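Local coordinates for iron-regulated outer membrane protein (Neisseria meningitidis, PDB 4B7O) that probably carries iron across the outer membrane into the periplasm, as a TonB-dependent transporter built from a beta-barrel and an internal plug domain, at residues Y226-N234 with V714-H722; Y660-I668 with E681-G689. One frame throughout, in Å; residues are numbered along the deposited sequence.

Contact 1. Residues Y226-N234 with V714-H722; sequences YEAGKGFRN and VFNTFYYPH
Gly229 packs closely against the backbone of 716-718, its CA 3.8 Å from the CA of Phe718 and 3.4 Å from OD1 of Asn716. A side chain here would strike Thr717 O and Phe718 N, so glycine suits so close an approach. Its amide joins the segments through a water that accepts from Gly229 N at 3.2 Å and from Tyr719 N at 2.9 Å, with the carbonyl of Thr717 also near. The next residue makes the direct link: Lys230 N donates to Asn716 O over 2.9 Å, with 148° at the hydrogen. Asn716 has left-handed backbone angles, which asparagine tolerates well, and its OD1 is held by the amide of Arg735. The lysine chain runs extended away from the contact, apt for an exposed position, while its carbonyl O comes to 3.2 Å from CB of Phe718. Gly229 to Phe232 form a type II turn, closed by Phe232 N to Gly229 O at 3.0 Å; Gly231, with its positive phi, fills the third position, where glycine is favoured. Phe232 then brings its CB over the face of the Phe718 ring, a CH-pi contact 4.0 Å from the centroid. Phe718 presents that face because its CG stands anti to the backbone N (chi1 172°), swinging the ring beneath the turn, whose Phe232 amide lies over the ring centre. The two phenyl planes meet at an oblique 57°, and the hydroxyl of Tyr720 comes near CD1 and CE1 of the Phe232 ring. A beta turn of one long loop, after strand 212-223, is thus docked on an aromatic residue of another, after strand 705-712, both of the kind that crown the extracellular end of TonB-dependent transporter barrels.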
ATOM      1  N   TYR A 226       2.919 -16.381  15.639  1.00 35.90           N
ATOM      2  CA  TYR A 226       1.561 -16.217  16.110  1.00 35.14           C
ATOM      3  C   TYR A 226       0.880 -17.551  15.924  1.00 35.51           C
ATOM      4  O   TYR A 226       1.258 -18.366  15.071  1.00 36.19           O
ATOM      5  CB  TYR A 226       0.853 -15.053  15.341  1.00 36.42           C
ATOM      6  CG  TYR A 226       0.613 -15.343  13.843  1.00 35.15           C
ATOM      7  CD1 TYR A 226      -0.493 -16.092  13.445  1.00 32.49           C
ATOM      8  CD2 TYR A 226       1.500 -14.898  12.850  1.00 34.31           C
ATOM      9  CE1 TYR A 226      -0.751 -16.376  12.116  1.00 32.81           C
ATOM     10  CE2 TYR A 226       1.270 -15.200  11.492  1.00 34.42           C
ATOM     11  CZ  TYR A 226       0.130 -15.953  11.140  1.00 36.01           C
ATOM     12  OH  TYR A 226      -0.161 -16.325   9.846  1.00 30.37           O
ATOM     13  N   GLU A 227      -0.138 -17.804  16.700  1.00 37.19           N
ATOM     14  CA  GLU A 227      -0.897 -18.986  16.370  1.00 44.26           C
ATOM     15  C   GLU A 227      -2.274 -18.701  15.795  1.00 40.05           C
ATOM     16  O   GLU A 227      -2.968 -17.782  16.208  1.00 37.98           O
ATOM     17  CB  GLU A 227      -0.952 -19.978  17.522  1.00 47.14           C
ATOM     18  CG  GLU A 227      -1.181 -19.394  18.885  1.00 49.86           C
ATOM     19  CD  GLU A 227      -1.372 -20.506  19.906  1.00 60.84           C
ATOM     20  OE1 GLU A 227      -2.485 -21.091  19.972  1.00 60.43           O
ATOM     21  OE2 GLU A 227      -0.403 -20.818  20.626  1.00 58.97           O
ATOM     22  N   ALA A 228      -2.625 -19.545  14.841  1.00 38.69           N
ATOM     23  CA  ALA A 228      -3.815 -19.468  14.062  1.00 39.12           C
ATOM     24  C   ALA A 228      -4.969 -20.029  14.839  1.00 38.36           C
ATOM     25  O   ALA A 228      -4.806 -20.420  15.988  1.00 41.12           O
ATOM     26  CB  ALA A 228      -3.588 -20.215  12.759  1.00 37.26           C
ATOM     27  N   GLY A 229      -6.157 -20.016  14.240  1.00 39.91           N
ATOM     28  CA  GLY A 229      -7.387 -20.397  14.952  1.00 46.47           C
ATOM     29  C   GLY A 229      -7.613 -21.893  15.182  1.00 52.35           C
ATOM     30  O   GLY A 229      -6.889 -22.761  14.644  1.00 52.42           O
ATOM     31  N   LYS A 230      -8.628 -22.184  15.990  1.00 52.29           N
ATOM     32  CA  LYS A 230      -9.004 -23.545  16.318  1.00 51.55           C
ATOM     33  C   LYS A 230      -8.895 -24.421  15.129  1.00 50.35           C
ATOM     34  O   LYS A 230      -9.700 -24.314  14.214  1.00 49.21           O
ATOM     35  CB  LYS A 230     -10.435 -23.618  16.816  1.00 55.11           C
ATOM     36  CG  LYS A 230     -10.651 -24.804  17.758  1.00 68.03           C
ATOM     37  CD  LYS A 230     -12.125 -25.087  18.099  1.00 64.02           C
ATOM     38  CE  LYS A 230     -12.251 -26.422  18.860  1.00 69.56           C
ATOM     39  NZ  LYS A 230     -13.533 -26.626  19.610  1.00 65.73           N
ATOM     40  N   GLY A 231      -7.872 -25.277  15.143  1.00 54.25           N
ATOM     41  CA  GLY A 231      -7.806 -26.428  14.236  1.00 45.98           C
ATOM     42  C   GLY A 231      -6.664 -26.358  13.275  1.00 44.58           C
ATOM     43  O   GLY A 231      -6.429 -27.284  12.542  1.00 48.36           O
ATOM     44  N   PHE A 232      -5.962 -25.240  13.236  1.00 43.69           N
ATOM     45  CA  PHE A 232      -4.718 -25.195  12.473  1.00 43.07           C
ATOM     46  C   PHE A 232      -3.671 -26.091  13.155  1.00 44.23           C
ATOM     47  O   PHE A 232      -3.563 -26.110  14.403  1.00 38.01           O
ATOM     48  CB  PHE A 232      -4.191 -23.761  12.428  1.00 43.36           C
ATOM     49  CG  PHE A 232      -2.833 -23.626  11.793  1.00 42.42           C
ATOM     50  CD1 PHE A 232      -2.647 -23.883  10.406  1.00 45.44           C
ATOM     51  CD2 PHE A 232      -1.727 -23.264  12.572  1.00 38.73           C
ATOM     52  CE1 PHE A 232      -1.388 -23.765   9.828  1.00 41.81           C
ATOM     53  CE2 PHE A 232      -0.473 -23.134  12.008  1.00 34.52           C
ATOM     54  CZ  PHE A 232      -0.299 -23.381  10.634  1.00 43.72           C
ATOM     55  N   ARG A 233      -2.915 -26.802  12.318  1.00 42.99           N
ATOM     56  CA  ARG A 233      -1.750 -27.557  12.727  1.00 43.19           C
ATOM     57  C   ARG A 233      -0.525 -27.239  11.897  1.00 44.09           C
ATOM     58  O   ARG A 233      -0.534 -27.319  10.651  1.00 43.68           O
ATOM     59  CB  ARG A 233      -2.021 -29.068  12.731  1.00 48.69           C
ATOM     60  CG  ARG A 233      -2.797 -29.584  13.938  1.00 56.61           C
ATOM     61  CD  ARG A 233      -2.287 -28.993  15.254  1.00 68.38           C
ATOM     62  NE  ARG A 233      -3.208 -29.205  16.397  1.00 81.06           N
ATOM     63  CZ  ARG A 233      -2.952 -29.949  17.491  1.00 85.90           C
ATOM     64  NH1 ARG A 233      -1.785 -30.572  17.648  1.00 83.82           N
ATOM     65  NH2 ARG A 233      -3.862 -30.058  18.454  1.00 68.44           N
ATOM     66  N   ASN A 234       0.531 -26.827  12.604  1.00 43.24           N
ATOM     67  CA  ASN A 234       1.918 -26.826  12.108  1.00 45.05           C
ATOM     68  C   ASN A 234       2.327 -28.071  11.335  1.00 45.46           C
ATOM     69  O   ASN A 234       1.710 -29.112  11.491  1.00 40.36           O
ATOM     70  CB  ASN A 234       2.828 -26.910  13.334  1.00 44.58           C
ATOM     71  CG  ASN A 234       3.609 -25.688  13.516  1.00 45.30           C
ATOM     72  OD1 ASN A 234       4.160 -25.184  12.555  1.00 58.37           O
ATOM     73  ND2 ASN A 234       3.656 -25.175  14.713  1.00 41.50           N
ATOM     74  N   VAL A 714     -12.377 -13.239  18.429  1.00 41.49           N
ATOM     75  CA  VAL A 714     -12.831 -13.650  19.734  1.00 37.21           C
ATOM     76  C   VAL A 714     -13.179 -15.109  19.676  1.00 41.64           C
ATOM     77  O   VAL A 714     -12.990 -15.840  20.693  1.00 44.16           O
ATOM     78  CB  VAL A 714     -14.128 -12.902  20.201  1.00 41.06           C
ATOM     79  CG1 VAL A 714     -14.323 -13.031  21.699  1.00 42.78           C
ATOM     80  CG2 VAL A 714     -14.063 -11.436  19.904  1.00 39.77           C
ATOM     81  N   PHE A 715     -13.730 -15.555  18.537  1.00 41.29           N
ATOM     82  CA  PHE A 715     -14.108 -16.976  18.436  1.00 37.00           C
ATOM     83  C   PHE A 715     -12.979 -17.830  17.941  1.00 39.42           C
ATOM     84  O   PHE A 715     -13.172 -19.015  17.627  1.00 41.87           O
ATOM     85  CB  PHE A 715     -15.386 -17.184  17.644  1.00 37.29           C
ATOM     86  CG  PHE A 715     -16.523 -16.458  18.240  1.00 39.19           C
ATOM     87  CD1 PHE A 715     -17.106 -16.907  19.446  1.00 41.03           C
ATOM     88  CD2 PHE A 715     -16.963 -15.265  17.685  1.00 35.85           C
ATOM     89  CE1 PHE A 715     -18.165 -16.203  20.034  1.00 42.08           C
ATOM     90  CE2 PHE A 715     -18.005 -14.562  18.269  1.00 35.30           C
ATOM     91  CZ  PHE A 715     -18.602 -15.011  19.447  1.00 37.93           C
ATOM     92  N   ASN A 716     -11.784 -17.237  17.877  1.00 37.59           N
ATOM     93  CA  ASN A 716     -10.615 -18.008  17.513  1.00 40.74           C
ATOM     94  C   ASN A 716     -10.858 -18.803  16.238  1.00 40.94           C
ATOM     95  O   ASN A 716     -10.576 -19.985  16.151  1.00 43.26           O
ATOM     96  CB  ASN A 716     -10.194 -18.957  18.654  1.00 39.52           C
ATOM     97  CG  ASN A 716      -8.797 -19.487  18.434  1.00 42.30           C
ATOM     98  OD1 ASN A 716      -7.957 -18.787  17.890  1.00 40.50           O
ATOM     99  ND2 ASN A 716      -8.568 -20.728  18.770  1.00 45.09           N
ATOM    100  N   THR A 717     -11.370 -18.102  15.247  1.00 45.15           N
ATOM    101  CA  THR A 717     -11.666 -18.628  13.937  1.00 45.70           C
ATOM    102  C   THR A 717     -10.445 -18.916  13.169  1.00 43.24           C
ATOM    103  O   THR A 717      -9.497 -18.123  13.102  1.00 44.74           O
ATOM    104  CB  THR A 717     -12.404 -17.609  13.073  1.00 42.53           C
ATOM    105  OG1 THR A 717     -13.559 -17.175  13.779  1.00 50.98           O
ATOM    106  CG2 THR A 717     -12.783 -18.228  11.774  1.00 35.61           C
ATOM    107  N   PHE A 718     -10.532 -20.041  12.507  1.00 42.86           N
ATOM    108  CA  PHE A 718      -9.463 -20.522  11.719  1.00 40.93           C
ATOM    109  C   PHE A 718      -9.892 -20.196  10.329  1.00 41.48           C
ATOM    110  O   PHE A 718     -10.967 -20.624   9.895  1.00 45.83           O
ATOM    111  CB  PHE A 718      -9.335 -22.035  11.949  1.00 42.01           C
ATOM    112  CG  PHE A 718      -8.354 -22.721  11.026  1.00 43.37           C
ATOM    113  CD1 PHE A 718      -7.221 -22.055  10.552  1.00 39.34           C
ATOM    114  CD2 PHE A 718      -8.554 -24.059  10.660  1.00 43.11           C
ATOM    115  CE1 PHE A 718      -6.333 -22.685   9.678  1.00 43.36           C
ATOM    116  CE2 PHE A 718      -7.656 -24.720   9.815  1.00 45.29           C
ATOM    117  CZ  PHE A 718      -6.551 -24.028   9.305  1.00 47.87           C
ATOM    118  N   TYR A 719      -9.073 -19.426   9.629  1.00 36.94           N
ATOM    119  CA  TYR A 719      -9.384 -19.114   8.261  1.00 37.30           C
ATOM    120  C   TYR A 719      -8.157 -18.662   7.510  1.00 35.73           C
ATOM    121  O   TYR A 719      -7.163 -18.285   8.102  1.00 35.65           O
ATOM    122  CB  TYR A 719     -10.420 -17.973   8.215  1.00 39.24           C
ATOM    123  CG  TYR A 719      -9.872 -16.603   8.702  1.00 38.44           C
ATOM    124  CD1 TYR A 719      -9.837 -16.271  10.064  1.00 34.96           C
ATOM    125  CD2 TYR A 719      -9.430 -15.646   7.785  1.00 33.94           C
ATOM    126  CE1 TYR A 719      -9.368 -15.042  10.487  1.00 35.81           C
ATOM    127  CE2 TYR A 719      -8.942 -14.415   8.189  1.00 34.92           C
ATOM    128  CZ  TYR A 719      -8.923 -14.108   9.549  1.00 40.49           C
ATOM    129  OH  TYR A 719      -8.446 -12.868   9.965  1.00 40.56           O
ATOM    130  N   TYR A 720      -8.296 -18.628   6.191  1.00 38.34           N
ATOM    131  CA  TYR A 720      -7.347 -18.023   5.302  1.00 37.98           C
ATOM    132  C   TYR A 720      -8.012 -16.855   4.595  1.00 41.02           C
ATOM    133  O   TYR A 720      -9.075 -17.042   3.944  1.00 37.29           O
ATOM    134  CB  TYR A 720      -6.864 -19.037   4.246  1.00 38.35           C
ATOM    135  CG  TYR A 720      -6.013 -20.114   4.834  1.00 38.57           C
ATOM    136  CD1 TYR A 720      -4.646 -19.930   5.017  1.00 38.75           C
ATOM    137  CD2 TYR A 720      -6.584 -21.316   5.232  1.00 40.94           C
ATOM    138  CE1 TYR A 720      -3.869 -20.926   5.608  1.00 40.55           C
ATOM    139  CE2 TYR A 720      -5.821 -22.315   5.784  1.00 43.08           C
ATOM    140  CZ  TYR A 720      -4.467 -22.102   5.978  1.00 39.20           C
ATOM    141  OH  TYR A 720      -3.766 -23.107   6.543  1.00 44.05           O
ATOM    142  N   PRO A 721      -7.367 -15.664   4.674  1.00 37.27           N
ATOM    143  CA  PRO A 721      -7.760 -14.426   3.988  1.00 37.20           C
ATOM    144  C   PRO A 721      -7.630 -14.681   2.507  1.00 41.37           C
ATOM    145  O   PRO A 721      -6.795 -15.496   2.133  1.00 43.62           O
ATOM    146  CB  PRO A 721      -6.685 -13.405   4.379  1.00 34.79           C
ATOM    147  CG  PRO A 721      -5.856 -14.038   5.420  1.00 36.54           C
ATOM    148  CD  PRO A 721      -6.156 -15.508   5.495  1.00 38.56           C
ATOM    149  N   HIS A 722      -8.351 -13.927   1.679  1.00 40.33           N
ATOM    150  CA  HIS A 722      -8.405 -14.205   0.237  1.00 38.85           C
ATOM    151  C   HIS A 722      -7.372 -13.568  -0.562  1.00 35.90           C
ATOM    152  O   HIS A 722      -7.162 -13.998  -1.678  1.00 37.85           O
ATOM    153  CB  HIS A 722      -9.777 -13.878  -0.368  1.00 41.43           C
ATOM    154  CG  HIS A 722     -10.906 -14.671   0.228  1.00 39.51           C
ATOM    155  ND1 HIS A 722     -12.170 -14.571  -0.212  1.00 43.02           N
ATOM    156  CD2 HIS A 722     -10.925 -15.576   1.277  1.00 39.48           C
ATOM    157  CE1 HIS A 722     -12.964 -15.384   0.508  1.00 39.97           C
ATOM    158  NE2 HIS A 722     -12.202 -16.006   1.414  1.00 39.67           N
TER
HETATM  159  O   HOH W   1      -6.949 -18.675  11.429  1.00 33.02           O

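Contact 2. Residues Y660-I668 with E681-G689; sequences YVQKAVGSI and ENVVRKGFG
Val661 and Phe688 exchange two backbone hydrogen bonds, Val661 N to Phe688 O at 2.9 Å and Phe688 N to Val661 O at 2.8 Å. Ala664 and Arg685 form the second such pair, and Gly666 N adds a bond to Val683 O. Between the two pairs the regular ladder is interrupted at Gln662-Lys663 and Lys686-Gly687, though the backbones stay close, Gly687 allowing the approach; it then resumes in the same antiparallel register. CA-H...O contacts supplement it, such as Lys663 CA to Arg685 O at 3.1 Å. Apolar contacts favour one face: the Val661 branch CG1 touches Phe688 CZ at 3.3 Å, and the small Ala664 accepts the aliphatic CD of Arg685 at 4.1 Å. On the other face Tyr660 covers Gly689, whose CA sits 3.6 Å from the ring centroid and only 9° off the normal. The tyrosine's CG, anti to its own carbonyl carbon (chi1 -82°), lays the ring across the neighbouring strand, and its hydroxyl bonds to Asn691. This cross-strand cover, known as aromatic rescue of glycine, occurs here in a non-hydrogen-bonded pair of adjacent antiparallel strands, 652-665 and 684-697, in the up-and-down meander of an outer-membrane beta-barrel.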
ATOM      1  N   TYR A 660     -16.808  -9.945   7.778  1.00 35.79           N
ATOM      2  CA  TYR A 660     -17.239 -11.190   7.231  1.00 35.73           C
ATOM      3  C   TYR A 660     -16.962 -11.167   5.787  1.00 35.66           C
ATOM      4  O   TYR A 660     -17.332 -10.217   5.078  1.00 38.89           O
ATOM      5  CB  TYR A 660     -18.722 -11.409   7.495  1.00 42.15           C
ATOM      6  CG  TYR A 660     -19.017 -11.962   8.901  1.00 50.03           C
ATOM      7  CD1 TYR A 660     -18.704 -11.213  10.056  1.00 46.27           C
ATOM      8  CD2 TYR A 660     -19.632 -13.240   9.077  1.00 50.13           C
ATOM      9  CE1 TYR A 660     -18.983 -11.709  11.331  1.00 47.32           C
ATOM     10  CE2 TYR A 660     -19.924 -13.729  10.361  1.00 46.85           C
ATOM     11  CZ  TYR A 660     -19.599 -12.955  11.463  1.00 44.13           C
ATOM     12  OH  TYR A 660     -19.850 -13.408  12.712  1.00 48.36           O
ATOM     13  N   VAL A 661     -16.271 -12.198   5.321  1.00 37.45           N
ATOM     14  CA  VAL A 661     -16.118 -12.358   3.888  1.00 34.79           C
ATOM     15  C   VAL A 661     -16.723 -13.641   3.383  1.00 38.32           C
ATOM     16  O   VAL A 661     -16.567 -14.704   3.978  1.00 40.84           O
ATOM     17  CB  VAL A 661     -14.726 -11.967   3.327  1.00 37.19           C
ATOM     18  CG1 VAL A 661     -13.820 -11.389   4.387  1.00 34.42           C
ATOM     19  CG2 VAL A 661     -14.077 -13.038   2.464  1.00 39.06           C
ATOM     20  N   GLN A 662     -17.488 -13.499   2.316  1.00 38.12           N
ATOM     21  CA  GLN A 662     -18.207 -14.601   1.713  1.00 41.26           C
ATOM     22  C   GLN A 662     -17.251 -15.419   0.809  1.00 38.91           C
ATOM     23  O   GLN A 662     -16.178 -14.966   0.444  1.00 39.40           O
ATOM     24  CB  GLN A 662     -19.389 -14.046   0.901  1.00 40.17           C
ATOM     25  CG  GLN A 662     -20.458 -13.503   1.806  1.00 45.35           C
ATOM     26  CD  GLN A 662     -21.737 -13.181   1.066  1.00 46.70           C
ATOM     27  OE1 GLN A 662     -21.981 -12.033   0.684  1.00 45.04           O
ATOM     28  NE2 GLN A 662     -22.589 -14.184   0.910  1.00 46.56           N
ATOM     29  N   LYS A 663     -17.674 -16.621   0.484  1.00 37.18           N
ATOM     30  CA  LYS A 663     -16.960 -17.576  -0.322  1.00 40.38           C
ATOM     31  C   LYS A 663     -16.687 -16.959  -1.675  1.00 39.23           C
ATOM     32  O   LYS A 663     -17.553 -16.382  -2.273  1.00 41.97           O
ATOM     33  CB  LYS A 663     -17.883 -18.809  -0.450  1.00 45.10           C
ATOM     34  CG  LYS A 663     -17.363 -20.042  -1.193  1.00 54.97           C
ATOM     35  CD  LYS A 663     -18.403 -21.174  -1.147  1.00 57.07           C
ATOM     36  CE  LYS A 663     -18.322 -22.090  -2.365  1.00 65.32           C
ATOM     37  NZ  LYS A 663     -19.648 -22.695  -2.728  1.00 69.86           N
ATOM     38  N   ALA A 664     -15.468 -17.061  -2.159  1.00 41.87           N
ATOM     39  CA  ALA A 664     -15.158 -16.649  -3.524  1.00 41.01           C
ATOM     40  C   ALA A 664     -14.849 -17.882  -4.330  1.00 46.45           C
ATOM     41  O   ALA A 664     -14.541 -18.937  -3.768  1.00 46.08           O
ATOM     42  CB  ALA A 664     -13.949 -15.741  -3.539  1.00 41.73           C
ATOM     43  N   VAL A 665     -14.904 -17.741  -5.651  1.00 46.16           N
ATOM     44  CA  VAL A 665     -14.586 -18.817  -6.572  1.00 41.89           C
ATOM     45  C   VAL A 665     -13.986 -18.119  -7.788  1.00 44.98           C
ATOM     46  O   VAL A 665     -14.312 -16.940  -8.063  1.00 40.95           O
ATOM     47  CB  VAL A 665     -15.840 -19.622  -7.029  1.00 45.02           C
ATOM     48  CG1 VAL A 665     -16.841 -19.835  -5.893  1.00 46.40           C
ATOM     49  CG2 VAL A 665     -16.546 -18.933  -8.196  1.00 45.01           C
ATOM     50  N   GLY A 666     -13.137 -18.837  -8.524  1.00 39.63           N
ATOM     51  CA  GLY A 666     -12.503 -18.285  -9.709  1.00 38.36           C
ATOM     52  C   GLY A 666     -11.160 -17.602  -9.465  1.00 43.77           C
ATOM     53  O   GLY A 666     -10.905 -16.966  -8.425  1.00 37.92           O
ATOM     54  N   SER A 667     -10.307 -17.748 -10.465  1.00 40.57           N
ATOM     55  CA  SER A 667      -9.022 -17.083 -10.532  1.00 38.53           C
ATOM     56  C   SER A 667      -9.263 -15.665 -11.019  1.00 41.03           C
ATOM     57  O   SER A 667     -10.317 -15.381 -11.618  1.00 41.69           O
ATOM     58  CB  SER A 667      -8.133 -17.873 -11.542  1.00 40.32           C
ATOM     59  OG  SER A 667      -6.929 -17.190 -11.915  1.00 41.24           O
ATOM     60  N   ILE A 668      -8.295 -14.772 -10.813  1.00 40.96           N
ATOM     61  CA  ILE A 668      -8.354 -13.508 -11.537  1.00 42.62           C
ATOM     62  C   ILE A 668      -8.167 -13.701 -13.079  1.00 46.99           C
ATOM     63  O   ILE A 668      -8.569 -12.830 -13.864  1.00 42.72           O
ATOM     64  CB  ILE A 668      -7.348 -12.489 -10.984  1.00 40.73           C
ATOM     65  CG1 ILE A 668      -5.922 -13.020 -11.124  1.00 43.86           C
ATOM     66  CG2 ILE A 668      -7.652 -12.171  -9.538  1.00 38.75           C
ATOM     67  CD1 ILE A 668      -4.845 -11.941 -11.024  1.00 39.25           C
ATOM     68  N   GLU A 681      -6.403 -24.893 -12.182  1.00 51.51           N
ATOM     69  CA  GLU A 681      -6.860 -24.962 -10.789  1.00 56.10           C
ATOM     70  C   GLU A 681      -8.318 -24.510 -10.685  1.00 57.46           C
ATOM     71  O   GLU A 681      -8.727 -23.476 -11.251  1.00 60.03           O
ATOM     72  CB  GLU A 681      -5.994 -24.131  -9.848  1.00 55.46           C
ATOM     73  CG  GLU A 681      -4.493 -24.340  -9.965  1.00 57.81           C
ATOM     74  CD  GLU A 681      -3.722 -23.590  -8.879  1.00 59.99           C
ATOM     75  OE1 GLU A 681      -3.707 -24.073  -7.705  1.00 58.29           O
ATOM     76  OE2 GLU A 681      -3.144 -22.515  -9.207  1.00 57.01           O
ATOM     77  N   ASN A 682      -9.107 -25.271  -9.956  1.00 48.98           N
ATOM     78  CA  ASN A 682     -10.439 -24.840  -9.728  1.00 50.16           C
ATOM     79  C   ASN A 682     -10.560 -24.011  -8.426  1.00 46.97           C
ATOM     80  O   ASN A 682     -10.955 -24.535  -7.391  1.00 49.49           O
ATOM     81  CB  ASN A 682     -11.370 -26.041  -9.707  1.00 50.14           C
ATOM     82  CG  ASN A 682     -12.773 -25.622  -9.433  1.00 58.35           C
ATOM     83  OD1 ASN A 682     -13.330 -24.817 -10.186  1.00 55.12           O
ATOM     84  ND2 ASN A 682     -13.331 -26.079  -8.309  1.00 60.82           N
ATOM     85  N   VAL A 683     -10.232 -22.721  -8.504  1.00 46.51           N
ATOM     86  CA  VAL A 683     -10.166 -21.803  -7.333  1.00 41.99           C
ATOM     87  C   VAL A 683     -11.488 -21.556  -6.604  1.00 46.12           C
ATOM     88  O   VAL A 683     -12.450 -21.064  -7.186  1.00 41.91           O
ATOM     89  CB  VAL A 683      -9.553 -20.443  -7.724  1.00 44.55           C
ATOM     90  CG1 VAL A 683      -9.608 -19.444  -6.562  1.00 45.22           C
ATOM     91  CG2 VAL A 683      -8.136 -20.621  -8.219  1.00 35.27           C
ATOM     92  N   VAL A 684     -11.497 -21.901  -5.308  1.00 54.34           N
ATOM     93  CA  VAL A 684     -12.604 -21.687  -4.365  1.00 47.43           C
ATOM     94  C   VAL A 684     -12.001 -21.217  -3.059  1.00 48.97           C
ATOM     95  O   VAL A 684     -10.996 -21.789  -2.635  1.00 46.68           O
ATOM     96  CB  VAL A 684     -13.285 -23.025  -4.025  1.00 48.33           C
ATOM     97  CG1 VAL A 684     -14.241 -22.869  -2.849  1.00 47.50           C
ATOM     98  CG2 VAL A 684     -13.990 -23.587  -5.259  1.00 48.31           C
ATOM     99  N   ARG A 685     -12.605 -20.222  -2.391  1.00 46.98           N
ATOM    100  CA  ARG A 685     -12.043 -19.719  -1.119  1.00 40.79           C
ATOM    101  C   ARG A 685     -13.166 -19.693  -0.132  1.00 41.04           C
ATOM    102  O   ARG A 685     -14.166 -19.010  -0.333  1.00 40.47           O
ATOM    103  CB  ARG A 685     -11.328 -18.342  -1.230  1.00 39.89           C
ATOM    104  CG  ARG A 685     -10.566 -18.114  -2.547  1.00 44.72           C
ATOM    105  CD  ARG A 685     -10.001 -16.709  -2.755  1.00 46.22           C
ATOM    106  NE  ARG A 685      -8.572 -16.767  -2.627  1.00 51.21           N
ATOM    107  CZ  ARG A 685      -7.676 -16.591  -3.599  1.00 54.06           C
ATOM    108  NH1 ARG A 685      -7.996 -16.263  -4.848  1.00 45.42           N
ATOM    109  NH2 ARG A 685      -6.403 -16.719  -3.279  1.00 53.07           N
ATOM    110  N   LYS A 686     -13.012 -20.460   0.932  1.00 39.31           N
ATOM    111  CA  LYS A 686     -14.020 -20.522   1.958  1.00 42.23           C
ATOM    112  C   LYS A 686     -14.204 -19.141   2.599  1.00 41.00           C
ATOM    113  O   LYS A 686     -13.261 -18.408   2.810  1.00 49.15           O
ATOM    114  CB  LYS A 686     -13.555 -21.496   3.026  1.00 44.30           C
ATOM    115  CG  LYS A 686     -13.557 -22.962   2.596  1.00 50.79           C
ATOM    116  CD  LYS A 686     -13.050 -23.873   3.729  1.00 51.46           C
ATOM    117  CE  LYS A 686     -13.947 -23.762   4.968  1.00 50.16           C
ATOM    118  NZ  LYS A 686     -13.773 -24.926   5.888  1.00 59.34           N
ATOM    119  N   GLY A 687     -15.414 -18.782   2.918  1.00 37.83           N
ATOM    120  CA  GLY A 687     -15.624 -17.531   3.560  1.00 38.35           C
ATOM    121  C   GLY A 687     -15.485 -17.707   5.050  1.00 42.72           C
ATOM    122  O   GLY A 687     -15.412 -18.824   5.535  1.00 47.02           O
ATOM    123  N   PHE A 688     -15.476 -16.601   5.792  1.00 41.48           N
ATOM    124  CA  PHE A 688     -15.230 -16.687   7.209  1.00 40.00           C
ATOM    125  C   PHE A 688     -15.771 -15.418   7.870  1.00 37.98           C
ATOM    126  O   PHE A 688     -16.035 -14.389   7.207  1.00 37.70           O
ATOM    127  CB  PHE A 688     -13.709 -16.794   7.446  1.00 36.76           C
ATOM    128  CG  PHE A 688     -12.935 -15.677   6.790  1.00 34.37           C
ATOM    129  CD1 PHE A 688     -12.707 -14.473   7.471  1.00 35.35           C
ATOM    130  CD2 PHE A 688     -12.466 -15.813   5.470  1.00 36.11           C
ATOM    131  CE1 PHE A 688     -12.048 -13.406   6.838  1.00 36.96           C
ATOM    132  CE2 PHE A 688     -11.746 -14.792   4.857  1.00 35.17           C
ATOM    133  CZ  PHE A 688     -11.557 -13.578   5.522  1.00 35.46           C
ATOM    134  N   GLY A 689     -15.881 -15.499   9.186  1.00 33.31           N
ATOM    135  CA  GLY A 689     -16.301 -14.419  10.007  1.00 34.17           C
ATOM    136  C   GLY A 689     -15.370 -14.213  11.157  1.00 39.01           C
ATOM    137  O   GLY A 689     -15.082 -15.155  11.893  1.00 44.39           O
TER

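How the contacts relate
Contact 2 is nested in the long span of chain closed by contact 1, and the centres of the two lie about 16 Å apart. They meet through segment 714-722, which runs on from the turn of 226-234 to the strand pair. Thr717 OG1 probably hydrogen-bonds to Gly689 O at 3.2 Å, the ring of Tyr719 stacks with that of Phe688, and His722 NE2 probably bonds to Lys686 O at 3.0 Å. The last bond falls in the gap between the two hydrogen-bonded pairs, where His722 CE1 also packs 3.2 Å from Gln662 O. One loop thus ties an early-strand loop to a late pair of barrel strands in this apoprotein.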